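Local coordinates for protein RNA 2'-o-ribose methyltransferase (Thermus thermophilus, PDB 1IPA) that probably methylates the 2'-hydroxyl of a ribose in RNA, as a knotted SpoU/TrmH-family methyltransferase with an added RNA-binding domain, at residues 55-59 with 60-64; 1-5 with 6-10. All coordinates share one frame; numbering follows the deposited sequence.

Contact 1 of 2, residues 55-59 with 60-64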
ATOM      1  N   GLY A  55     -11.794 -22.689 -16.027  1.00 43.02           N
ATOM      2  CA  GLY A  55     -13.223 -22.694 -15.761  1.00 43.45           C
ATOM      3  C   GLY A  55     -13.933 -21.392 -16.106  1.00 44.55           C
ATOM      4  O   GLY A  55     -15.108 -21.221 -15.784  1.00 45.18           O
ATOM      5  N   GLY A  56     -13.229 -20.473 -16.761  1.00 44.77           N
ATOM      6  CA  GLY A  56     -13.831 -19.204 -17.135  1.00 45.48           C
ATOM      7  C   GLY A  56     -13.494 -18.024 -16.233  1.00 45.98           C
ATOM      8  O   GLY A  56     -12.934 -18.183 -15.146  1.00 45.81           O
ATOM      9  N   LEU A  57     -13.853 -16.829 -16.687  1.00 45.63           N
ATOM     10  CA  LEU A  57     -13.594 -15.601 -15.944  1.00 44.20           C
ATOM     11  C   LEU A  57     -14.907 -14.879 -15.645  1.00 44.96           C
ATOM     12  O   LEU A  57     -15.893 -15.072 -16.354  1.00 46.09           O
ATOM     13  CB  LEU A  57     -12.688 -14.697 -16.780  1.00 42.96           C
ATOM     14  CG  LEU A  57     -11.410 -15.372 -17.288  1.00 40.56           C
ATOM     15  CD1 LEU A  57     -10.669 -14.455 -18.243  1.00 38.80           C
ATOM     16  CD2 LEU A  57     -10.541 -15.736 -16.097  1.00 39.75           C
ATOM     17  N   ASN A  58     -14.934 -14.056 -14.597  1.00 44.94           N
ATOM     18  CA  ASN A  58     -16.152 -13.311 -14.289  1.00 44.26           C
ATOM     19  C   ASN A  58     -16.197 -12.098 -15.225  1.00 44.69           C
ATOM     20  O   ASN A  58     -15.216 -11.811 -15.915  1.00 44.05           O
ATOM     21  CB  ASN A  58     -16.189 -12.876 -12.814  1.00 43.70           C
ATOM     22  CG  ASN A  58     -14.974 -12.066 -12.401  1.00 42.53           C
ATOM     23  OD1 ASN A  58     -14.567 -11.130 -13.090  1.00 42.89           O
ATOM     24  ND2 ASN A  58     -14.400 -12.413 -11.256  1.00 40.77           N
ATOM     25  N   PRO A  59     -17.333 -11.381 -15.272  1.00 44.82           N
ATOM     26  CA  PRO A  59     -17.488 -10.206 -16.139  1.00 44.75           C
ATOM     27  C   PRO A  59     -16.333  -9.215 -16.098  1.00 44.66           C
ATOM     28  O   PRO A  59     -15.788  -8.840 -17.139  1.00 42.75           O
ATOM     29  CB  PRO A  59     -18.793  -9.590 -15.649  1.00 45.47           C
ATOM     30  CG  PRO A  59     -19.582 -10.794 -15.241  1.00 45.74           C
ATOM     31  CD  PRO A  59     -18.560 -11.609 -14.487  1.00 45.19           C
ATOM     32  N   GLU A  60     -15.971  -8.785 -14.892  1.00 45.50           N
ATOM     33  CA  GLU A  60     -14.884  -7.833 -14.722  1.00 45.47           C
ATOM     34  C   GLU A  60     -13.578  -8.408 -15.254  1.00 43.66           C
ATOM     35  O   GLU A  60     -12.865  -7.748 -16.006  1.00 41.84           O
ATOM     36  CB  GLU A  60     -14.735  -7.448 -13.249  1.00 46.94           C
ATOM     37  CG  GLU A  60     -13.514  -6.589 -12.967  1.00 50.28           C
ATOM     38  CD  GLU A  60     -13.560  -5.923 -11.604  1.00 52.52           C
ATOM     39  OE1 GLU A  60     -14.104  -6.531 -10.653  1.00 54.19           O
ATOM     40  OE2 GLU A  60     -13.039  -4.791 -11.484  1.00 52.29           O
ATOM     41  N   GLU A  61     -13.271  -9.639 -14.868  1.00 42.39           N
ATOM     42  CA  GLU A  61     -12.054 -10.286 -15.336  1.00 43.60           C
ATOM     43  C   GLU A  61     -12.078 -10.420 -16.853  1.00 44.10           C
ATOM     44  O   GLU A  61     -11.035 -10.438 -17.504  1.00 43.09           O
ATOM     45  CB  GLU A  61     -11.915 -11.665 -14.695  1.00 42.17           C
ATOM     46  CG  GLU A  61     -11.410 -11.617 -13.277  1.00 43.22           C
ATOM     47  CD  GLU A  61     -11.578 -12.935 -12.559  1.00 42.79           C
ATOM     48  OE1 GLU A  61     -11.004 -13.096 -11.468  1.00 42.90           O
ATOM     49  OE2 GLU A  61     -12.293 -13.810 -13.083  1.00 45.18           O
ATOM     50  N   GLN A  62     -13.280 -10.500 -17.411  1.00 46.99           N
ATOM     51  CA  GLN A  62     -13.449 -10.637 -18.850  1.00 49.61           C
ATOM     52  C   GLN A  62     -13.136  -9.334 -19.594  1.00 49.77           C
ATOM     53  O   GLN A  62     -12.507  -9.357 -20.654  1.00 50.81           O
ATOM     54  CB  GLN A  62     -14.880 -11.091 -19.166  1.00 51.74           C
ATOM     55  CG  GLN A  62     -15.047 -11.711 -20.547  1.00 54.72           C
ATOM     56  CD  GLN A  62     -14.265 -13.012 -20.706  1.00 57.94           C
ATOM     57  OE1 GLN A  62     -14.456 -13.969 -19.944  1.00 58.61           O
ATOM     58  NE2 GLN A  62     -13.381 -13.055 -21.704  1.00 57.06           N
ATOM     59  N   GLN A  63     -13.570  -8.201 -19.049  1.00 49.29           N
ATOM     60  CA  GLN A  63     -13.297  -6.929 -19.707  1.00 50.35           C
ATOM     61  C   GLN A  63     -11.836  -6.524 -19.547  1.00 50.65           C
ATOM     62  O   GLN A  63     -11.299  -5.804 -20.387  1.00 50.06           O
ATOM     63  CB  GLN A  63     -14.235  -5.821 -19.196  1.00 50.21           C
ATOM     64  CG  GLN A  63     -14.148  -5.467 -17.714  1.00 53.54           C
ATOM     65  CD  GLN A  63     -13.092  -4.412 -17.399  1.00 53.03           C
ATOM     66  OE1 GLN A  63     -12.795  -3.545 -18.219  1.00 53.35           O
ATOM     67  NE2 GLN A  63     -12.543  -4.471 -16.194  1.00 54.60           N
ATOM     68  N   VAL A  64     -11.192  -6.983 -18.477  1.00 51.15           N
ATOM     69  CA  VAL A  64      -9.781  -6.672 -18.275  1.00 52.70           C
ATOM     70  C   VAL A  64      -8.996  -7.548 -19.241  1.00 53.38           C
ATOM     71  O   VAL A  64      -8.035  -7.097 -19.860  1.00 52.13           O
ATOM     72  CB  VAL A  64      -9.300  -6.982 -16.839  1.00 52.00           C
ATOM     73  CG1 VAL A  64      -7.810  -6.689 -16.722  1.00 50.45           C
ATOM     74  CG2 VAL A  64     -10.065  -6.143 -15.842  1.00 52.90           C
TER
HETATM   75  O   HOH W   1     -17.259 -13.455 -18.797  1.00 55.03           O
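N58 and E61 meet where the loop after strand 47-53 turns into helix 59-66, and the first helical bonds run from Q62 N to N58 O (2.8 Å) and from Q63 N to P59 O (3.0 Å). Q62 N also makes a weak second bond to P59 O. The N58 side chain folds back over the helix start, its CG held between its own backbone N and carbonyl carbon (chi1 56°). This brings N58 OD1 to 2.7 Å from E61 N, and the N-H points almost straight at it (166°). E61 returns the grip. Its CG lies beside its own backbone N, the chain runs out extended, and E61 OE2 accepts from N58 N at 3.1 Å. That N-H reaches the anti side of the carboxylate, somewhat out of its plane. The two reciprocal bonds make a capping box, with N58 as the N-cap residue of helix 59-66. The N58 amide and the E61 carboxylate lie nearly parallel, their planes 19° apart. ND2 is close to OE2, but the angle is too poor for a hydrogen bond. The other carboxylate oxygen, E61 OE1, accepts from G95 N, so the buried acid ties the cap to the chain just before strand 96-101. An alanine in place of E61 would probably leave N58 N and G95 N without their acceptors, so that half of the capping box is lost while the bond from the backbone N to N58 OD1 can remain. L57 lies against the start of the helix, its CB 3.8 Å from E61 CB. Q62 OE1 comes to 3.7 Å from L57 CB. A water donates to both L57 O and Q62 OE1, bridging loop and helix. E61 and V64 also touch A34 of helix 34-42.

Contact 2 of 2, residues 1-5 with 6-10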
ATOM      1  N   MET A   1      -0.391 -25.144 -23.549  1.00 65.35           N
ATOM      2  CA  MET A   1      -1.861 -25.169 -23.794  1.00 64.17           C
ATOM      3  C   MET A   1      -2.607 -24.920 -22.491  1.00 62.16           C
ATOM      4  O   MET A   1      -2.796 -23.773 -22.076  1.00 61.26           O
ATOM      5  CB  MET A   1      -2.271 -26.527 -24.373  1.00 66.23           C
ATOM      6  CG  MET A   1      -3.749 -26.655 -24.707  1.00 67.74           C
ATOM      7  SD  MET A   1      -4.154 -28.283 -25.375  1.00 70.00           S
ATOM      8  CE  MET A   1      -3.698 -28.049 -27.104  1.00 66.72           C
ATOM      9  N   ARG A   2      -3.024 -26.007 -21.855  1.00 59.15           N
ATOM     10  CA  ARG A   2      -3.752 -25.946 -20.599  1.00 56.76           C
ATOM     11  C   ARG A   2      -2.850 -26.560 -19.533  1.00 55.51           C
ATOM     12  O   ARG A   2      -2.586 -27.764 -19.547  1.00 54.97           O
ATOM     13  CB  ARG A   2      -5.057 -26.734 -20.724  1.00 56.91           C
ATOM     14  CG  ARG A   2      -6.045 -26.505 -19.599  1.00 58.20           C
ATOM     15  CD  ARG A   2      -7.313 -27.346 -19.767  1.00 59.76           C
ATOM     16  NE  ARG A   2      -8.000 -27.093 -21.032  1.00 60.57           N
ATOM     17  CZ  ARG A   2      -8.076 -27.969 -22.032  1.00 59.99           C
ATOM     18  NH1 ARG A   2      -7.506 -29.164 -21.922  1.00 57.27           N
ATOM     19  NH2 ARG A   2      -8.722 -27.646 -23.146  1.00 59.76           N
ATOM     20  N   ILE A   3      -2.365 -25.722 -18.622  1.00 53.42           N
ATOM     21  CA  ILE A   3      -1.472 -26.171 -17.560  1.00 51.41           C
ATOM     22  C   ILE A   3      -2.243 -26.365 -16.263  1.00 50.30           C
ATOM     23  O   ILE A   3      -2.753 -25.410 -15.681  1.00 50.38           O
ATOM     24  CB  ILE A   3      -0.327 -25.157 -17.347  1.00 50.80           C
ATOM     25  CG1 ILE A   3       0.400 -24.923 -18.674  1.00 50.60           C
ATOM     26  CG2 ILE A   3       0.655 -25.685 -16.318  1.00 50.06           C
ATOM     27  CD1 ILE A   3       1.533 -23.928 -18.593  1.00 50.62           C
ATOM     28  N   THR A   4      -2.309 -27.612 -15.811  1.00 49.41           N
ATOM     29  CA  THR A   4      -3.044 -27.961 -14.601  1.00 49.00           C
ATOM     30  C   THR A   4      -2.154 -28.466 -13.478  1.00 48.46           C
ATOM     31  O   THR A   4      -2.596 -28.584 -12.336  1.00 49.80           O
ATOM     32  CB  THR A   4      -4.074 -29.063 -14.890  1.00 49.27           C
ATOM     33  OG1 THR A   4      -3.391 -30.311 -15.073  1.00 47.74           O
ATOM     34  CG2 THR A   4      -4.860 -28.739 -16.160  1.00 47.74           C
ATOM     35  N   SER A   5      -0.907 -28.777 -13.807  1.00 47.40           N
ATOM     36  CA  SER A   5       0.027 -29.292 -12.817  1.00 45.85           C
ATOM     37  C   SER A   5       0.885 -28.200 -12.201  1.00 44.96           C
ATOM     38  O   SER A   5       1.494 -27.400 -12.911  1.00 42.92           O
ATOM     39  CB  SER A   5       0.928 -30.351 -13.451  1.00 46.73           C
ATOM     40  OG  SER A   5       1.897 -30.811 -12.524  1.00 48.93           O
ATOM     41  N   THR A   6       0.934 -28.181 -10.876  1.00 45.10           N
ATOM     42  CA  THR A   6       1.724 -27.192 -10.159  1.00 44.79           C
ATOM     43  C   THR A   6       3.212 -27.511 -10.311  1.00 44.54           C
ATOM     44  O   THR A   6       4.071 -26.683 -10.008  1.00 43.46           O
ATOM     45  CB  THR A   6       1.343 -27.160  -8.657  1.00 45.33           C
ATOM     46  OG1 THR A   6       1.635 -28.426  -8.058  1.00 46.81           O
ATOM     47  CG2 THR A   6      -0.147 -26.872  -8.492  1.00 46.12           C
ATOM     48  N   ALA A   7       3.502 -28.718 -10.795  1.00 43.50           N
ATOM     49  CA  ALA A   7       4.873 -29.169 -10.995  1.00 41.58           C
ATOM     50  C   ALA A   7       5.408 -28.687 -12.337  1.00 41.24           C
ATOM     51  O   ALA A   7       6.611 -28.754 -12.591  1.00 41.01           O
ATOM     52  CB  ALA A   7       4.937 -30.692 -10.927  1.00 42.70           C
ATOM     53  N   ASN A   8       4.507 -28.210 -13.191  1.00 39.32           N
ATOM     54  CA  ASN A   8       4.873 -27.697 -14.505  1.00 38.78           C
ATOM     55  C   ASN A   8       5.986 -26.661 -14.312  1.00 38.50           C
ATOM     56  O   ASN A   8       5.820 -25.691 -13.577  1.00 37.70           O
ATOM     57  CB  ASN A   8       3.642 -27.060 -15.160  1.00 40.12           C
ATOM     58  CG  ASN A   8       3.887 -26.645 -16.596  1.00 43.25           C
ATOM     59  OD1 ASN A   8       4.648 -25.715 -16.871  1.00 45.17           O
ATOM     60  ND2 ASN A   8       3.237 -27.336 -17.526  1.00 43.77           N
ATOM     61  N   PRO A   9       7.136 -26.859 -14.976  1.00 38.41           N
ATOM     62  CA  PRO A   9       8.287 -25.949 -14.872  1.00 37.79           C
ATOM     63  C   PRO A   9       7.964 -24.460 -14.998  1.00 36.60           C
ATOM     64  O   PRO A   9       8.593 -23.628 -14.344  1.00 35.40           O
ATOM     65  CB  PRO A   9       9.230 -26.453 -15.970  1.00 37.12           C
ATOM     66  CG  PRO A   9       8.301 -27.088 -16.953  1.00 37.51           C
ATOM     67  CD  PRO A   9       7.337 -27.823 -16.069  1.00 36.94           C
ATOM     68  N   ARG A  10       6.987 -24.128 -15.834  1.00 34.84           N
ATOM     69  CA  ARG A  10       6.603 -22.738 -16.004  1.00 33.71           C
ATOM     70  C   ARG A  10       5.970 -22.220 -14.722  1.00 34.03           C
ATOM     71  O   ARG A  10       6.181 -21.074 -14.332  1.00 34.90           O
ATOM     72  CB  ARG A  10       5.610 -22.588 -17.159  1.00 35.08           C
ATOM     73  CG  ARG A  10       5.180 -21.150 -17.416  1.00 38.51           C
ATOM     74  CD  ARG A  10       6.351 -20.200 -17.196  1.00 43.55           C
ATOM     75  NE  ARG A  10       6.110 -18.846 -17.691  1.00 48.35           N
ATOM     76  CZ  ARG A  10       6.911 -17.813 -17.440  1.00 50.56           C
ATOM     77  NH1 ARG A  10       7.999 -17.981 -16.693  1.00 50.30           N
ATOM     78  NH2 ARG A  10       6.642 -16.617 -17.951  1.00 50.17           N
TER
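I3 and N8 form the close-packed part of this turn. The CG2 methyl of I3 lies 3.3 Å from N8 ND2 and 3.4 Å from N8 CG, and the two side chains cross at about a right angle. I3 is buried. Its backbone pairs with E78 and S80, which fixes strand 2-3 at the edge of the mixed sheet. N8 CG stands opposite its own backbone N (chi1 -173°), and this carries the amide back toward I3. Between them the chain makes a type I beta turn from S5 to N8, closed by N8 N bonding to S5 O at 3.1 Å. The donor sits well above the S5 carbonyl plane. N8 is then the N-cap of helix 9-15: its OD1 accepts from R10 N at 3.0 Å, in the carbonyl plane on a lone pair. One asparagine thus serves both the turn and the helix start. The outer side is looser. There S5 OG accepts from A7 N at 3.2 Å, and A7 CB lies 3.4 Å from the same hydroxyl oxygen. A7 is exposed. R10 leads its guanidinium away from the turn, to a salt bridge with E13 and a hydrogen bond to Q49.

Overall arrangement
Contact 2 comes first along the chain, at the N-terminus, and contact 1 follows some 45 residues later. Their centres are 21 Å apart. Their nearest atoms are about 7 Å apart and do not touch. Both lie at the surface, on the same side of the chain's centre. They belong to the region built around the mixed five-stranded sheet: strand 2-3 is one edge, and strand 47-53, which leads to contact 1, is an inner strand. Each contact is a strand-to-helix connection with an asparagine N-cap. R2 and T4 touch E54, just before 55-59. This region, apart from the knotted catalytic domain, is consistent with the substrate-binding domain of the family, probably for RNA.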